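Local coordinates for protein SAM-dependent methyltransferase (Thiobacillus denitrificans, PDB 5EPE) that binds S-adenosyl-L-homocysteine and probably transfers a methyl group from S-adenosylmethionine, at residues E196-W200 with E226-Y230. Sequence-based numbering, arbitrary orientation.
Sequences EAAKW and EPERY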
loop_
_atom_site.group_PDB
_atom_site.type_symbol
_atom_site.label_atom_id
_atom_site.label_comp_id
_atom_site.label_asym_id
_atom_site.label_seq_id
_atom_site.Cartn_x
_atom_site.Cartn_y
_atom_site.Cartn_z
ATOM N N GLU A 196 11.030 -27.334 18.077
ATOM C CA GLU A 196 12.221 -26.526 17.979
ATOM C C GLU A 196 12.826 -26.201 19.325
ATOM O O GLU A 196 14.033 -26.394 19.530
ATOM C CB GLU A 196 11.961 -25.248 17.175
ATOM C CG GLU A 196 11.640 -25.554 15.709
ATOM C CD GLU A 196 12.812 -26.102 14.880
ATOM O OE1 GLU A 196 13.960 -26.258 15.383
ATOM O OE2 GLU A 196 12.556 -26.380 13.683
ATOM N N ALA A 197 12.010 -25.722 20.258
ATOM C CA ALA A 197 12.536 -25.287 21.547
ATOM C C ALA A 197 13.149 -26.360 22.382
ATOM O O ALA A 197 14.126 -26.117 23.139
ATOM C CB ALA A 197 11.508 -24.507 22.332
ATOM N N ALA A 198 12.616 -27.561 22.261
ATOM C CA ALA A 198 13.186 -28.690 22.995
ATOM C C ALA A 198 14.595 -28.971 22.566
ATOM O O ALA A 198 15.367 -29.518 23.352
ATOM C CB ALA A 198 12.322 -29.960 22.805
ATOM N N LYS A 199 14.940 -28.658 21.311
ATOM C CA LYS A 199 16.316 -28.854 20.854
ATOM C C LYS A 199 17.285 -27.974 21.615
ATOM O O LYS A 199 18.416 -28.365 21.842
ATOM C CB LYS A 199 16.456 -28.534 19.377
ATOM C CG LYS A 199 15.610 -29.389 18.446
ATOM C CD LYS A 199 15.768 -28.876 17.015
ATOM C CE LYS A 199 14.864 -29.620 16.056
ATOM N NZ LYS A 199 15.090 -29.003 14.717
ATOM N N TRP A 200 16.832 -26.792 22.055
ATOM C CA TRP A 200 17.744 -25.857 22.684
ATOM C C TRP A 200 18.201 -26.373 24.051
ATOM O O TRP A 200 19.387 -26.309 24.361
ATOM C CB TRP A 200 17.124 -24.448 22.797
ATOM C CG TRP A 200 16.470 -23.979 21.539
ATOM C CD1 TRP A 200 16.787 -24.301 20.256
ATOM C CD2 TRP A 200 15.386 -23.065 21.472
ATOM N NE1 TRP A 200 15.918 -23.692 19.381
ATOM C CE2 TRP A 200 15.042 -22.925 20.107
ATOM C CE3 TRP A 200 14.666 -22.360 22.438
ATOM C CZ2 TRP A 200 14.014 -22.125 19.690
ATOM C CZ3 TRP A 200 13.641 -21.532 22.017
ATOM C CH2 TRP A 200 13.333 -21.426 20.649
ATOM N N GLU A 226 19.621 -19.977 17.082
ATOM C CA GLU A 226 18.379 -20.615 16.733
ATOM C C GLU A 226 17.071 -19.940 17.184
ATOM O O GLU A 226 16.149 -19.973 16.400
ATOM C CB GLU A 226 18.370 -22.107 17.108
ATOM C CG GLU A 226 18.982 -22.967 16.010
ATOM C CD GLU A 226 18.120 -22.973 14.751
ATOM O OE1 GLU A 226 16.870 -23.225 14.820
ATOM O OE2 GLU A 226 18.692 -22.683 13.675
ATOM N N PRO A 227 16.959 -19.489 18.459
ATOM C CA PRO A 227 15.657 -18.994 18.898
ATOM C C PRO A 227 15.206 -17.840 17.985
ATOM O O PRO A 227 14.074 -17.817 17.567
ATOM C CB PRO A 227 15.906 -18.555 20.342
ATOM C CG PRO A 227 16.982 -19.533 20.813
ATOM C CD PRO A 227 17.862 -19.681 19.615
ATOM N N GLU A 228 16.124 -16.918 17.697
ATOM C CA GLU A 228 15.759 -15.743 16.858
ATOM C C GLU A 228 15.500 -16.112 15.459
ATOM O O GLU A 228 14.538 -15.580 14.897
ATOM C CB GLU A 228 16.846 -14.656 16.872
ATOM C CG GLU A 228 16.860 -13.928 18.152
ATOM C CD GLU A 228 18.227 -13.304 18.382
ATOM O OE1 GLU A 228 18.877 -13.771 19.323
ATOM O OE2 GLU A 228 18.638 -12.331 17.672
ATOM N N ARG A 229 16.311 -17.010 14.900
ATOM C CA ARG A 229 16.089 -17.510 13.552
ATOM C C ARG A 229 14.695 -18.159 13.445
ATOM O O ARG A 229 13.941 -17.894 12.494
ATOM C CB ARG A 229 17.132 -18.580 13.130
ATOM C CG ARG A 229 17.003 -19.033 11.645
ATOM C CD ARG A 229 17.295 -20.510 11.219
ATOM N NE ARG A 229 16.623 -21.510 12.045
ATOM C CZ ARG A 229 15.330 -21.880 11.968
ATOM N NH1 ARG A 229 14.844 -22.775 12.851
ATOM N NH2 ARG A 229 14.508 -21.372 11.027
ATOM N N TYR A 230 14.422 -19.087 14.365
ATOM C CA TYR A 230 13.139 -19.787 14.427
ATOM C C TYR A 230 11.959 -18.783 14.517
ATOM O O TYR A 230 10.998 -18.881 13.771
ATOM C CB TYR A 230 13.131 -20.788 15.622
ATOM C CG TYR A 230 11.772 -21.249 15.950
ATOM C CD1 TYR A 230 11.099 -22.100 15.085
ATOM C CD2 TYR A 230 11.119 -20.804 17.098
ATOM C CE1 TYR A 230 9.806 -22.478 15.334
ATOM C CE2 TYR A 230 9.835 -21.210 17.386
ATOM C CZ TYR A 230 9.174 -22.076 16.513
ATOM O OH TYR A 230 7.868 -22.476 16.729
HETATM O O HOH W 1 15.688 -24.843 16.826
HETATM O O HOH W 2 12.824 -24.327 12.074
#
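One water ties Glu196, Trp200 and Glu226 together: it accepts from Trp200 NE1 at 2.8 Å and donates to Glu196 OE1 and Glu226 OE1, separating two carboxylate oxygens of like charge. Each acid also has a cation on its own helix. Lys199 NZ meets Glu196 OE1 from above the carboxylate plane, while Arg229 grips Glu226 side-on, NE to OE2 and NH1 to OE1, both 2.9 Å; its NH2 is hydrogen-bonded to Thr234 OG1. A second water donates to Glu196 OE2 and accepts from Arg229 NH1. Beside this polar network the Trp200 indole lies between the helices, with Ala197 CA over one face and Pro227 CG over the other, 3.8 Å from the six-membered ring centroid. A valine in place of Trp200 would probably leave Pro227 without its aromatic platform and the bridging water without its N-H donor. The Tyr230 ring, swung beside its own carbonyl carbon (chi1 165°), takes Glu196 CB over one face, toward the rim, in a CH-pi contact; its OH is hydrogen-bonded to Asp193. Val182 of a second subunit also packs on Trp200. Segments 196-200 and 226-230 run antiparallel, axes 10.6 Å apart at 170°, within a helical hairpin (189-209 and 216-237) inserted before the last strand of a Rossmann-like class I methyltransferase fold.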